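Local structure of glucose-resistance amylase regulator (Weissella paramesenteroides ATCC 33313, 4RK6) at residues 14-19 and 46-51; 71-76 and 93-98; 104-109 and 249-254; 245-250 and 268-273. The protein binds alpha-D-glucose between its two lobes and, as a LacI-family regulator, probably represses transcription by binding operator DNA. All blocks are in the same frame, centred on the assembly; numbering follows the deposited sequence. Where two conformers were deposited one is given.

Contact 1 of 4, residues 14-19 and 46-51; sequences GVVVPL and TYLDED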
loop_
_atom_site.group_PDB
_atom_site.type_symbol
_atom_site.label_atom_id
_atom_site.label_comp_id
_atom_site.label_asym_id
_atom_site.label_seq_id
_atom_site.Cartn_x
_atom_site.Cartn_y
_atom_site.Cartn_z
ATOM N N GLY A 14 -2.208 -17.437 -12.337
ATOM C CA GLY A 14 -1.271 -16.982 -11.316
ATOM C C GLY A 14 -0.779 -15.594 -11.612
ATOM O O GLY A 14 -0.738 -15.167 -12.768
ATOM N N VAL A 15 -0.406 -14.865 -10.573
ATOM C CA VAL A 15 0.186 -13.539 -10.741
ATOM C C VAL A 15 1.432 -13.522 -9.891
ATOM O O VAL A 15 1.386 -13.949 -8.749
ATOM C CB VAL A 15 -0.745 -12.408 -10.278
ATOM C CG1 VAL A 15 -0.162 -11.043 -10.623
ATOM C CG2 VAL A 15 -2.112 -12.563 -10.897
ATOM N N VAL A 16 2.532 -13.070 -10.473
ATOM C CA VAL A 16 3.821 -13.036 -9.785
ATOM C C VAL A 16 4.106 -11.570 -9.507
ATOM O O VAL A 16 4.218 -10.751 -10.415
ATOM C CB VAL A 16 4.953 -13.692 -10.613
ATOM C CG1 VAL A 16 6.293 -13.603 -9.879
ATOM C CG2 VAL A 16 4.647 -15.148 -10.889
ATOM N N VAL A 17 4.203 -11.255 -8.218
ATOM C CA VAL A 17 4.415 -9.894 -7.724
ATOM C C VAL A 17 5.796 -9.815 -7.051
ATOM O O VAL A 17 6.166 -10.711 -6.298
ATOM C CB VAL A 17 3.342 -9.532 -6.679
ATOM C CG1 VAL A 17 3.465 -8.084 -6.222
ATOM C CG2 VAL A 17 1.948 -9.804 -7.244
ATOM N N PRO A 18 6.562 -8.768 -7.344
ATOM C CA PRO A 18 7.841 -8.620 -6.627
ATOM C C PRO A 18 7.638 -8.340 -5.135
ATOM O O PRO A 18 6.660 -7.690 -4.749
ATOM C CB PRO A 18 8.512 -7.424 -7.314
ATOM C CG PRO A 18 7.428 -6.688 -8.013
ATOM C CD PRO A 18 6.271 -7.623 -8.228
ATOM N N LEU A 19 8.538 -8.843 -4.295
ATOM C CA LEU A 19 8.462 -8.544 -2.859
ATOM C C LEU A 19 8.488 -7.032 -2.606
ATOM O O LEU A 19 7.751 -6.524 -1.759
ATOM C CB LEU A 19 9.592 -9.220 -2.078
ATOM C CG LEU A 19 9.255 -10.496 -1.294
ATOM C CD1 LEU A 19 10.429 -10.813 -0.381
ATOM C CD2 LEU A 19 7.966 -10.382 -0.483
ATOM N N THR A 46 1.442 -14.908 -5.889
ATOM C CA THR A 46 2.690 -15.398 -5.349
ATOM C C THR A 46 3.674 -14.227 -5.392
ATOM O O THR A 46 3.578 -13.353 -6.251
ATOM C CB THR A 46 3.232 -16.614 -6.158
ATOM O OG1 THR A 46 3.503 -16.217 -7.510
ATOM C CG2 THR A 46 2.245 -17.768 -6.150
ATOM N N TYR A 47 4.615 -14.204 -4.449
ATOM C CA TYR A 47 5.675 -13.205 -4.441
ATOM C C TYR A 47 6.990 -13.803 -4.916
ATOM O O TYR A 47 7.223 -15.021 -4.827
ATOM C CB TYR A 47 5.838 -12.570 -3.058
ATOM C CG TYR A 47 4.668 -11.702 -2.680
ATOM C CD1 TYR A 47 4.547 -10.410 -3.170
ATOM C CD2 TYR A 47 3.664 -12.182 -1.844
ATOM C CE1 TYR A 47 3.469 -9.610 -2.830
ATOM C CE2 TYR A 47 2.577 -11.389 -1.502
ATOM C CZ TYR A 47 2.487 -10.102 -1.997
ATOM O OH TYR A 47 1.416 -9.304 -1.666
ATOM N N LEU A 48 7.823 -12.936 -5.474
ATOM C CA LEU A 48 9.111 -13.338 -6.025
ATOM C C LEU A 48 10.208 -12.449 -5.446
ATOM O O LEU A 48 10.129 -11.217 -5.544
ATOM C CB LEU A 48 9.090 -13.195 -7.545
ATOM C CG LEU A 48 10.184 -13.954 -8.287
ATOM C CD1 LEU A 48 9.766 -15.407 -8.454
ATOM C CD2 LEU A 48 10.439 -13.304 -9.631
ATOM N N ASP A 49 11.220 -13.068 -4.836
ATOM C CA ASP A 49 12.388 -12.315 -4.350
ATOM C C ASP A 49 13.549 -12.449 -5.348
ATOM O O ASP A 49 13.340 -12.911 -6.473
ATOM C CB ASP A 49 12.765 -12.695 -2.897
ATOM C CG ASP A 49 13.206 -14.142 -2.729
ATOM O OD1 ASP A 49 13.483 -14.852 -3.722
ATOM O OD2 ASP A 49 13.288 -14.576 -1.558
ATOM N N GLU A 50 14.751 -12.037 -4.954
ATOM C CA GLU A 50 15.895 -11.984 -5.873
ATOM C C GLU A 50 16.767 -13.246 -5.828
ATOM O O GLU A 50 17.838 -13.281 -6.426
ATOM C CB GLU A 50 16.745 -10.741 -5.560
ATOM C CG GLU A 50 17.435 -10.128 -6.771
ATOM C CD GLU A 50 16.470 -9.406 -7.691
ATOM O OE1 GLU A 50 15.770 -8.488 -7.216
ATOM O OE2 GLU A 50 16.420 -9.754 -8.889
ATOM N N ASP A 51 16.299 -14.286 -5.147
ATOM C CA ASP A 51 17.092 -15.480 -4.887
ATOM C C ASP A 51 16.676 -16.545 -5.868
ATOM O O ASP A 51 15.564 -17.061 -5.788
ATOM C CB ASP A 51 16.854 -15.964 -3.448
ATOM C CG ASP A 51 17.647 -17.219 -3.095
ATOM O OD1 ASP A 51 17.346 -18.312 -3.624
ATOM O OD2 ASP A 51 18.565 -17.122 -2.256
#
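V16, V17 and P18 pair with T46, Y47 and L48 as parallel strands that twist against each other by 41°, and the backbone bonds zip from V15 O through T46, V17 and L48 to L19 N. The V15 carbonyl takes two donors from one residue: T46 N at 3.0 Å, and weakly T46 OG1, which sits between the backbone N and the carbonyl carbon (chi1 62°) and is thereby turned back to the strand it faces. At the end, L19 N meets L48 O from above the carbonyl plane; L48 N to V17 O is the least straight, 143° at the hydrogen. V16, T46 and L48 share one face of the sheet, where V16 CG1 rests on L48 CB at 3.7 Å and V16 CG2 touches T46 OG1; helix 52-64 covers this face. On the other, V17 and Y47 lie side by side and point the same way, with V17 CG1 3.7 Å from Y47 CE1. L19 crosses Y47 at about a right angle, CD2 reaching Y47 CB, while its CD1 meets D49 CB. D49 OD1 accepts from D51 N in an Asx turn, and its OD2 is held by H54. Y47 also packs on I45 of the second subunit, so this outer strand faces the dimer partner. Strand 12-18, helix 24-39 and strand 42-48 form a beta-alpha-beta crossover, the recurring unit of the Rossmann-like lobes of LacI-type sugar-binding domains.

Contact 2 of 4, residues 71-76 and 93-98; sequences FMLSLD and ISLTAL. With GLC (alpha-D-glucopyranose), chain C.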
loop_
_atom_site.group_PDB
_atom_site.type_symbol
_atom_site.label_atom_id
_atom_site.label_comp_id
_atom_site.label_asym_id
_atom_site.label_seq_id
_atom_site.Cartn_x
_atom_site.Cartn_y
_atom_site.Cartn_z
ATOM N N PHE A 71 0.655 -14.095 -14.977
ATOM C CA PHE A 71 0.805 -12.700 -15.226
ATOM C C PHE A 71 2.006 -12.198 -14.463
ATOM O O PHE A 71 2.087 -12.391 -13.258
ATOM C CB PHE A 71 -0.463 -11.964 -14.822
ATOM C CG PHE A 71 -1.641 -12.383 -15.652
ATOM C CD1 PHE A 71 -1.735 -11.963 -16.973
ATOM C CD2 PHE A 71 -2.565 -13.285 -15.176
ATOM C CE1 PHE A 71 -2.779 -12.386 -17.778
ATOM C CE2 PHE A 71 -3.613 -13.705 -15.973
ATOM C CZ PHE A 71 -3.716 -13.259 -17.277
HETATM N N MSE A 72 2.927 -11.558 -15.175
HETATM C CA MSE A 72 4.169 -11.045 -14.586
HETATM C C MSE A 72 4.111 -9.545 -14.447
HETATM O O MSE A 72 3.865 -8.851 -15.420
HETATM C CB MSE A 72 5.321 -11.394 -15.526
HETATM C CG MSE A 72 5.306 -12.871 -15.867
HETATM SE SE MSE A 72 5.971 -13.906 -14.326
HETATM C CE MSE A 72 6.146 -15.636 -15.241
ATOM N N LEU A 73 4.361 -9.025 -13.242
ATOM C CA LEU A 73 4.356 -7.570 -13.009
ATOM C C LEU A 73 5.764 -6.974 -12.932
ATOM O O LEU A 73 5.940 -5.793 -13.206
ATOM C CB LEU A 73 3.636 -7.236 -11.710
ATOM C CG LEU A 73 2.272 -7.843 -11.410
ATOM C CD1 LEU A 73 1.524 -6.936 -10.444
ATOM C CD2 LEU A 73 1.442 -8.073 -12.659
ATOM N N SER A 74 6.741 -7.793 -12.543
ATOM C CA SER A 74 8.117 -7.334 -12.337
ATOM C C SER A 74 8.816 -7.086 -13.669
ATOM O O SER A 74 8.330 -7.497 -14.731
ATOM C CB SER A 74 8.925 -8.366 -11.530
ATOM O OG SER A 74 8.245 -8.802 -10.363
ATOM N N LEU A 75 9.956 -6.404 -13.610
ATOM C CA LEU A 75 10.828 -6.268 -14.772
ATOM C C LEU A 75 11.978 -7.284 -14.643
ATOM O O LEU A 75 12.784 -7.431 -15.561
ATOM C CB LEU A 75 11.361 -4.838 -14.890
ATOM N N ASP A 76 11.994 -8.026 -13.530
ATOM C CA ASP A 76 13.151 -8.794 -13.072
ATOM C C ASP A 76 12.990 -10.331 -13.168
ATOM O O ASP A 76 13.717 -11.081 -12.510
ATOM C CB ASP A 76 13.428 -8.399 -11.609
ATOM C CG ASP A 76 14.888 -8.081 -11.346
ATOM O OD1 ASP A 76 15.771 -8.631 -12.039
ATOM O OD2 ASP A 76 15.153 -7.273 -10.432
ATOM N N ILE A 93 1.986 -13.557 -19.771
ATOM C CA ILE A 93 1.720 -12.217 -20.218
ATOM C C ILE A 93 2.340 -11.259 -19.209
ATOM O O ILE A 93 2.210 -11.478 -18.021
ATOM C CB ILE A 93 0.207 -11.973 -20.348
ATOM C CG1 ILE A 93 -0.362 -12.846 -21.468
ATOM C CG2 ILE A 93 -0.081 -10.503 -20.609
ATOM C CD1 ILE A 93 -1.865 -12.951 -21.465
ATOM N N SER A 94 3.031 -10.235 -19.687
ATOM C CA SER A 94 3.639 -9.251 -18.778
ATOM C C SER A 94 2.847 -7.945 -18.733
ATOM O O SER A 94 2.215 -7.537 -19.711
ATOM C CB SER A 94 5.120 -9.017 -19.097
ATOM O OG SER A 94 5.310 -8.445 -20.366
ATOM N N LEU A 95 2.869 -7.317 -17.560
ATOM C CA LEU A 95 2.055 -6.152 -17.257
ATOM C C LEU A 95 2.926 -4.991 -16.790
ATOM O O LEU A 95 3.736 -5.147 -15.887
ATOM C CB LEU A 95 1.023 -6.504 -16.188
ATOM C CG LEU A 95 -0.213 -7.305 -16.652
ATOM C CD1 LEU A 95 0.098 -8.650 -17.239
ATOM C CD2 LEU A 95 -1.135 -7.487 -15.456
ATOM N N THR A 96 2.769 -3.854 -17.457
ATOM C CA THR A 96 3.505 -2.601 -17.201
ATOM C C THR A 96 4.948 -2.659 -17.695
ATOM O O THR A 96 5.711 -1.724 -17.520
ATOM C CB THR A 96 3.448 -2.136 -15.718
ATOM O OG1 THR A 96 4.409 -2.854 -14.930
ATOM C CG2 THR A 96 2.059 -2.294 -15.146
ATOM N N ALA A 97 5.290 -3.732 -18.389
ATOM C CA ALA A 97 6.650 -3.966 -18.809
ATOM C C ALA A 97 6.642 -5.003 -19.913
ATOM O O ALA A 97 5.823 -5.910 -19.911
ATOM C CB ALA A 97 7.475 -4.459 -17.623
ATOM N N LEU A 98 7.596 -4.879 -20.824
ATOM C CA LEU A 98 7.733 -5.795 -21.920
ATOM C C LEU A 98 8.920 -6.707 -21.574
ATOM O O LEU A 98 10.066 -6.367 -21.826
ATOM C CB LEU A 98 7.926 -4.989 -23.212
ATOM C CG LEU A 98 7.052 -3.706 -23.291
ATOM C CD1 LEU A 98 7.710 -2.564 -24.059
ATOM C CD2 LEU A 98 5.662 -3.996 -23.842
HETATM C C1 GLC C . 6.841 -0.306 -11.922
HETATM C C2 GLC C . 5.878 -0.158 -13.100
HETATM C C3 GLC C . 5.710 1.277 -13.556
HETATM C C4 GLC C . 5.478 2.179 -12.341
HETATM C C5 GLC C . 6.700 2.061 -11.429
HETATM C C6 GLC C . 6.553 2.912 -10.170
HETATM O O1 GLC C . 8.113 -0.313 -12.446
HETATM O O2 GLC C . 6.337 -0.909 -14.223
HETATM O O3 GLC C . 4.573 1.276 -14.412
HETATM O O4 GLC C . 5.246 3.490 -12.759
HETATM O O5 GLC C . 6.842 0.742 -10.970
HETATM O O6 GLC C . 5.457 2.506 -9.411
#
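I93 and F71 are paired across two parallel strands that, joined through helix 79-87, make another beta-alpha-beta unit of the N-terminal lobe. The I93 carbonyl accepts from the backbone N of M72 (selenomethionine in this crystal) at 2.9 Å, and F71 CA comes close to the same oxygen as a CA-H...O contact. The I93 side chain runs beside the F71 ring, pointing the same way, and its CD1 lies 3.8 Å from F71 CE1. S94 lies on the other face with M72. Its OG, in the position between backbone N and carbonyl carbon (chi1 64°), turns to its own strand's continuation and donates to A97 O at 2.6 Å, bridging the end of the strand to the residues just after it. L95 N closes the second interstrand bond, reaching M72 O at 2.8 Å with the donor nearly in line with the carbonyl. The two methyls of L95 then divide their neighbours: CD1 meets F71 CD1 at 3.8 Å, whereas CD2 meets L73 CD2 at the same distance. Helices 24-39 and 244-257 cover this apolar cluster, through I28 and A251. At T96 the chain leaves the strand with a positive phi of 74°, and the residue belongs to the glucose pocket, together with T22, R145, D225 and Q242, which also hydrogen-bond the sugar. T96 OG1 serves two bonds at once: it donates to L95 O at 2.6 Å, which leaves it to accept the sugar hydroxyl O2 at 2.8 Å.

Contact 3 of 4, residues 104-109 and 249-254; sequences SAVTSN and RIAMQL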
loop_
_atom_site.group_PDB
_atom_site.type_symbol
_atom_site.label_atom_id
_atom_site.label_comp_id
_atom_site.label_asym_id
_atom_site.label_seq_id
_atom_site.Cartn_x
_atom_site.Cartn_y
_atom_site.Cartn_z
ATOM N N SER A 104 3.179 -11.614 -24.948
ATOM C CA SER A 104 2.402 -10.385 -25.058
ATOM C C SER A 104 2.537 -9.542 -23.791
ATOM O O SER A 104 2.913 -10.030 -22.731
ATOM C CB SER A 104 0.924 -10.682 -25.314
ATOM O OG SER A 104 0.750 -11.291 -26.582
ATOM N N ALA A 105 2.224 -8.265 -23.924
ATOM C CA ALA A 105 2.374 -7.333 -22.805
ATOM C C ALA A 105 1.241 -6.354 -22.841
ATOM O O ALA A 105 0.832 -5.939 -23.905
ATOM C CB ALA A 105 3.687 -6.582 -22.892
ATOM N N VAL A 106 0.798 -5.934 -21.666
ATOM C CA VAL A 106 -0.160 -4.841 -21.570
ATOM C C VAL A 106 0.449 -3.784 -20.654
ATOM O O VAL A 106 0.884 -4.110 -19.524
ATOM C CB VAL A 106 -1.500 -5.310 -20.973
ATOM C CG1 VAL A 106 -2.481 -4.141 -20.972
ATOM C CG2 VAL A 106 -2.052 -6.494 -21.767
ATOM N N THR A 107 0.486 -2.550 -21.141
ATOM C CA THR A 107 1.253 -1.495 -20.480
ATOM C C THR A 107 0.775 -0.119 -20.892
ATOM O O THR A 107 0.197 0.072 -21.979
ATOM C CB THR A 107 2.773 -1.660 -20.788
ATOM O OG1 THR A 107 3.551 -0.679 -20.084
ATOM C CG2 THR A 107 3.054 -1.515 -22.288
ATOM N N SER A 108 1.018 0.866 -20.031
ATOM C CA SER A 108 0.976 2.250 -20.469
ATOM C C SER A 108 2.146 2.443 -21.421
ATOM O O SER A 108 3.189 1.791 -21.268
ATOM C CB SER A 108 1.097 3.210 -19.267
ATOM O OG SER A 108 0.030 3.008 -18.328
ATOM N N ASN A 109 2.004 3.364 -22.363
ATOM C CA ASN A 109 3.088 3.676 -23.268
ATOM C C ASN A 109 4.112 4.591 -22.612
ATOM O O ASN A 109 3.846 5.765 -22.384
ATOM C CB ASN A 109 2.563 4.311 -24.554
ATOM C CG ASN A 109 3.641 4.481 -25.618
ATOM O OD1 ASN A 109 4.595 5.248 -25.476
ATOM N ND2 ASN A 109 3.458 3.782 -26.736
ATOM N N ARG A 249 -7.430 -5.871 -16.339
ATOM C CA ARG A 249 -8.572 -6.441 -17.076
ATOM C C ARG A 249 -8.188 -6.882 -18.495
ATOM O O ARG A 249 -8.580 -7.971 -18.951
ATOM C CB ARG A 249 -9.720 -5.426 -17.176
ATOM C CG ARG A 249 -10.439 -5.162 -15.868
ATOM C CD ARG A 249 -11.735 -4.389 -16.111
ATOM N NE ARG A 249 -11.486 -3.003 -16.497
ATOM C CZ ARG A 249 -11.298 -1.988 -15.641
ATOM N NH1 ARG A 249 -11.358 -2.173 -14.321
ATOM N NH2 ARG A 249 -11.081 -0.777 -16.114
ATOM N N ILE A 250 -7.435 -6.044 -19.189
ATOM C CA ILE A 250 -7.057 -6.296 -20.583
ATOM C C ILE A 250 -6.071 -7.460 -20.680
ATOM O O ILE A 250 -6.176 -8.300 -21.588
ATOM C CB ILE A 250 -6.548 -5.005 -21.240
ATOM C CG1 ILE A 250 -7.697 -3.973 -21.329
ATOM C CG2 ILE A 250 -5.964 -5.238 -22.624
ATOM C CD1 ILE A 250 -8.877 -4.373 -22.194
ATOM N N ALA A 251 -5.132 -7.554 -19.746
ATOM C CA ALA A 251 -4.244 -8.728 -19.720
ATOM C C ALA A 251 -5.041 -10.045 -19.584
ATOM O O ALA A 251 -4.803 -11.019 -20.296
ATOM C CB ALA A 251 -3.216 -8.613 -18.603
HETATM N N MSE A 252 -6.020 -10.069 -18.692
HETATM C CA MSE A 252 -6.829 -11.266 -18.512
HETATM C C MSE A 252 -7.668 -11.492 -19.751
HETATM O O MSE A 252 -7.806 -12.634 -20.219
HETATM C CB MSE A 252 -7.673 -11.160 -17.238
HETATM C CG MSE A 252 -8.446 -12.437 -16.932
HETATM SE SE MSE A 252 -7.350 -14.037 -16.708
HETATM C CE MSE A 252 -8.774 -15.406 -16.766
ATOM N N GLN A 253 -8.198 -10.426 -20.326
ATOM C CA GLN A 253 -9.015 -10.579 -21.548
ATOM C C GLN A 253 -8.211 -11.122 -22.726
ATOM O O GLN A 253 -8.713 -11.902 -23.538
ATOM C CB GLN A 253 -9.666 -9.259 -21.960
ATOM C CG GLN A 253 -10.857 -9.478 -22.875
ATOM C CD GLN A 253 -11.943 -10.263 -22.182
ATOM O OE1 GLN A 253 -12.302 -9.971 -21.027
ATOM N NE2 GLN A 253 -12.476 -11.271 -22.861
ATOM N N LEU A 254 -6.969 -10.672 -22.843
ATOM C CA LEU A 254 -6.069 -11.187 -23.855
ATOM C C LEU A 254 -5.925 -12.701 -23.720
ATOM O O LEU A 254 -6.022 -13.438 -24.717
ATOM C CB LEU A 254 -4.716 -10.486 -23.754
ATOM C CG LEU A 254 -3.709 -10.702 -24.872
ATOM C CD1 LEU A 254 -4.273 -10.159 -26.172
ATOM C CD2 LEU A 254 -2.411 -9.993 -24.514
#
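V106 packs on I250 and A251 without a single hydrogen bond between strand 104-108 and helix 244-257, whose short segments run almost antiparallel, at 162°, with axes 8.4 Å apart at closest. The apolar contacts centre on V106, whose two methyls are used differently. CG1, anti to the backbone N (chi1 -177°), approaches I250 CG2 at 4.0 Å, the two side chains crossing at about a right angle. CG2 lies against A251 itself, 3.7 Å from its CA, with A251 N close behind and A251 CB also touching CG2. I250, A251 and L254 thus line one side of the helix toward the strand, A251 also touching L95 of the neighbouring strand.

At the start of the strand, L254 CD2 presses on S104 CB at 3.5 Å, tighter than usual for two carbons. S104 OG, a little farther from that methyl, is engaged by the backbone N of Q266, so the serine offers its carbon to the leucine while its hydroxyl is paired elsewhere.

The polar bonds stay within each segment or lead outward. T107 OG1 donates to S108 O at 2.8 Å, and S108 OG bonds Q242 of the glucose pocket. A helix laid over a mainly parallel sheet in this way is the alpha/beta layering of the periplasmic-binding-protein fold.

Contact 4 of 4, residues 245-250 and 268-273; sequences PEIGRI and IYIPTE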
loop_
_atom_site.group_PDB
_atom_site.type_symbol
_atom_site.label_atom_id
_atom_site.label_comp_id
_atom_site.label_asym_id
_atom_site.label_seq_id
_atom_site.Cartn_x
_atom_site.Cartn_y
_atom_site.Cartn_z
ATOM N N PRO A 245 -6.123 -0.776 -13.102
ATOM C CA PRO A 245 -7.129 -1.824 -13.203
ATOM C C PRO A 245 -7.408 -2.200 -14.655
ATOM O O PRO A 245 -7.598 -3.396 -14.906
ATOM C CB PRO A 245 -8.370 -1.227 -12.509
ATOM C CG PRO A 245 -7.824 -0.102 -11.661
ATOM C CD PRO A 245 -6.631 0.429 -12.418
ATOM N N GLU A 246 -7.391 -1.240 -15.575
ATOM C CA GLU A 246 -7.623 -1.550 -16.991
ATOM C C GLU A 246 -6.489 -2.437 -17.528
ATOM O O GLU A 246 -6.732 -3.412 -18.247
ATOM C CB GLU A 246 -7.799 -0.301 -17.816
ATOM C CG GLU A 246 -8.037 -0.571 -19.290
ATOM C CD GLU A 246 -9.387 -1.189 -19.603
ATOM O OE1 GLU A 246 -10.207 -1.456 -18.684
ATOM O OE2 GLU A 246 -9.626 -1.386 -20.814
ATOM N N ILE A 247 -5.251 -2.137 -17.136
ATOM C CA ILE A 247 -4.130 -3.026 -17.496
ATOM C C ILE A 247 -4.406 -4.465 -17.072
ATOM O O ILE A 247 -4.220 -5.389 -17.855
ATOM C CB ILE A 247 -2.786 -2.490 -16.936
ATOM C CG1 ILE A 247 -2.433 -1.177 -17.622
ATOM C CG2 ILE A 247 -1.674 -3.523 -17.101
ATOM C CD1 ILE A 247 -1.370 -0.359 -16.891
ATOM N N GLY A 248 -4.869 -4.659 -15.840
ATOM C CA GLY A 248 -5.199 -5.982 -15.341
ATOM C C GLY A 248 -6.345 -6.616 -16.127
ATOM O O GLY A 248 -6.252 -7.766 -16.549
ATOM N N ARG A 249 -7.430 -5.871 -16.339
ATOM C CA ARG A 249 -8.572 -6.441 -17.076
ATOM C C ARG A 249 -8.188 -6.882 -18.495
ATOM O O ARG A 249 -8.580 -7.971 -18.951
ATOM C CB ARG A 249 -9.720 -5.426 -17.176
ATOM C CG ARG A 249 -10.439 -5.162 -15.868
ATOM C CD ARG A 249 -11.735 -4.389 -16.111
ATOM N NE ARG A 249 -11.486 -3.003 -16.497
ATOM C CZ ARG A 249 -11.298 -1.988 -15.641
ATOM N NH1 ARG A 249 -11.358 -2.173 -14.321
ATOM N NH2 ARG A 249 -11.081 -0.777 -16.114
ATOM N N ILE A 250 -7.435 -6.044 -19.189
ATOM C CA ILE A 250 -7.057 -6.296 -20.583
ATOM C C ILE A 250 -6.071 -7.460 -20.680
ATOM O O ILE A 250 -6.176 -8.300 -21.588
ATOM C CB ILE A 250 -6.548 -5.005 -21.240
ATOM C CG1 ILE A 250 -7.697 -3.973 -21.329
ATOM C CG2 ILE A 250 -5.964 -5.238 -22.624
ATOM C CD1 ILE A 250 -8.877 -4.373 -22.194
ATOM N N ILE A 268 -0.166 -4.243 -26.087
ATOM C CA ILE A 268 -1.372 -3.408 -26.031
ATOM C C ILE A 268 -1.076 -2.246 -25.084
ATOM O O ILE A 268 -0.681 -2.474 -23.942
ATOM C CB ILE A 268 -2.574 -4.206 -25.556
ATOM C CG1 ILE A 268 -2.878 -5.327 -26.568
ATOM C CG2 ILE A 268 -3.785 -3.296 -25.411
ATOM C CD1 ILE A 268 -3.799 -6.389 -26.024
ATOM N N TYR A 269 -1.233 -1.029 -25.599
ATOM C CA TYR A 269 -0.991 0.181 -24.826
ATOM C C TYR A 269 -2.302 0.674 -24.262
ATOM O O TYR A 269 -3.303 0.783 -24.991
ATOM C CB TYR A 269 -0.314 1.263 -25.670
ATOM C CG TYR A 269 1.092 0.917 -26.084
ATOM C CD1 TYR A 269 2.094 0.773 -25.138
ATOM C CD2 TYR A 269 1.416 0.699 -27.425
ATOM C CE1 TYR A 269 3.381 0.434 -25.503
ATOM C CE2 TYR A 269 2.701 0.370 -27.803
ATOM C CZ TYR A 269 3.676 0.239 -26.838
ATOM O OH TYR A 269 4.949 -0.094 -27.195
ATOM N N ILE A 270 -2.290 0.956 -22.962
ATOM C CA ILE A 270 -3.438 1.477 -22.256
ATOM C C ILE A 270 -3.218 2.988 -22.068
ATOM O O ILE A 270 -2.155 3.423 -21.606
ATOM C CB ILE A 270 -3.626 0.741 -20.911
ATOM C CG1 ILE A 270 -3.694 -0.778 -21.129
ATOM C CG2 ILE A 270 -4.848 1.272 -20.155
ATOM C CD1 ILE A 270 -4.832 -1.273 -22.006
ATOM N N PRO A 271 -4.209 3.802 -22.463
ATOM C CA PRO A 271 -4.062 5.254 -22.368
ATOM C C PRO A 271 -3.838 5.744 -20.945
ATOM O O PRO A 271 -4.290 5.107 -20.000
ATOM C CB PRO A 271 -5.427 5.792 -22.841
ATOM C CG PRO A 271 -6.169 4.636 -23.407
ATOM C CD PRO A 271 -5.608 3.411 -22.766
ATOM N N THR A 272 -3.161 6.878 -20.847
ATOM C CA THR A 272 -2.977 7.585 -19.576
ATOM C C THR A 272 -3.444 9.017 -19.747
ATOM O O THR A 272 -3.836 9.454 -20.834
ATOM C CB THR A 272 -1.501 7.603 -19.126
ATOM O OG1 THR A 272 -0.713 8.389 -20.021
ATOM C CG2 THR A 272 -0.962 6.216 -19.053
ATOM N N GLU A 273 -3.372 9.770 -18.670
ATOM C CA GLU A 273 -3.780 11.154 -18.714
ATOM C C GLU A 273 -3.012 11.905 -17.636
ATOM O O GLU A 273 -2.704 11.337 -16.580
ATOM C CB GLU A 273 -5.266 11.252 -18.434
ATOM C CG GLU A 273 -5.691 10.623 -17.107
ATOM C CD GLU A 273 -7.192 10.365 -17.028
ATOM O OE1 GLU A 273 -7.869 10.362 -18.093
ATOM O OE2 GLU A 273 -7.693 10.184 -15.889
#
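I270 lies opposite three successive contact positions of helix 244-257 and gives each a different branch. Its CG1, anti to the carbonyl carbon (chi1 -54°), meets I247 CG1 at 3.7 Å; CD1, turned by a chi2 of -61°, meets I250 CG1 at 4.0 Å; and CG2 abuts E246 CG at 3.8 Å. I247 keeps an extended chain beyond CG1, whereas I250 is bent at chi2 like I270, and both isoleucines of the helix cross I270 obliquely. Two residues earlier on the strand, I268 CG2 meets I250 CG2, the side chains crossing at about a right angle. I268 and I270 face the helix from strand 267-275, which hydrogen-bonds to strand 104-108, so helix 244-257 packs across two neighbouring strands in the alpha/beta lobe of the LacI-type sugar-binding fold. E246 plays two parts. With CG anti to the backbone N and the chain bent at chi2, its aliphatic portion crosses I270 at about a right angle, while the carboxylate turns to R249 one helical turn on. OE1 alone takes both arginine donors, NE at 3.0 Å and NH2 at 2.8 Å, a side-on grip on a single oxygen. NE arrives nearly in line with the C-O bond and NH2 on the anti side. The guanidinium folds over its helix, one face toward E246 CA and P245 C, both offset toward the rim; R249 NH1 also forms a salt bridge with E34.

How the contacts relate
Contacts 1, 2 and 3 follow in series, and contact 4 opens on the helix where contact 3 closes, after the chain has returned to this lobe. All reach the same sheet, contacts 3 and 4 through the helix packed on it. Contacts 1 and 2, centres about 11 Å apart, adjoin through strands 12-18 and 69-72; contacts 2 and 3, centres about 10 Å apart, through strands 91-95 and 104-108. Contacts 3 and 4, centres about 6 Å apart, share R249 and I250. Contacts 1 and 4, centres about 21 Å apart, do not touch. Parallel pairs build a continuous sheet from the dimer-facing strand 42-48, part of it covered by helix 244-257, with contact 2 meeting glucose directly.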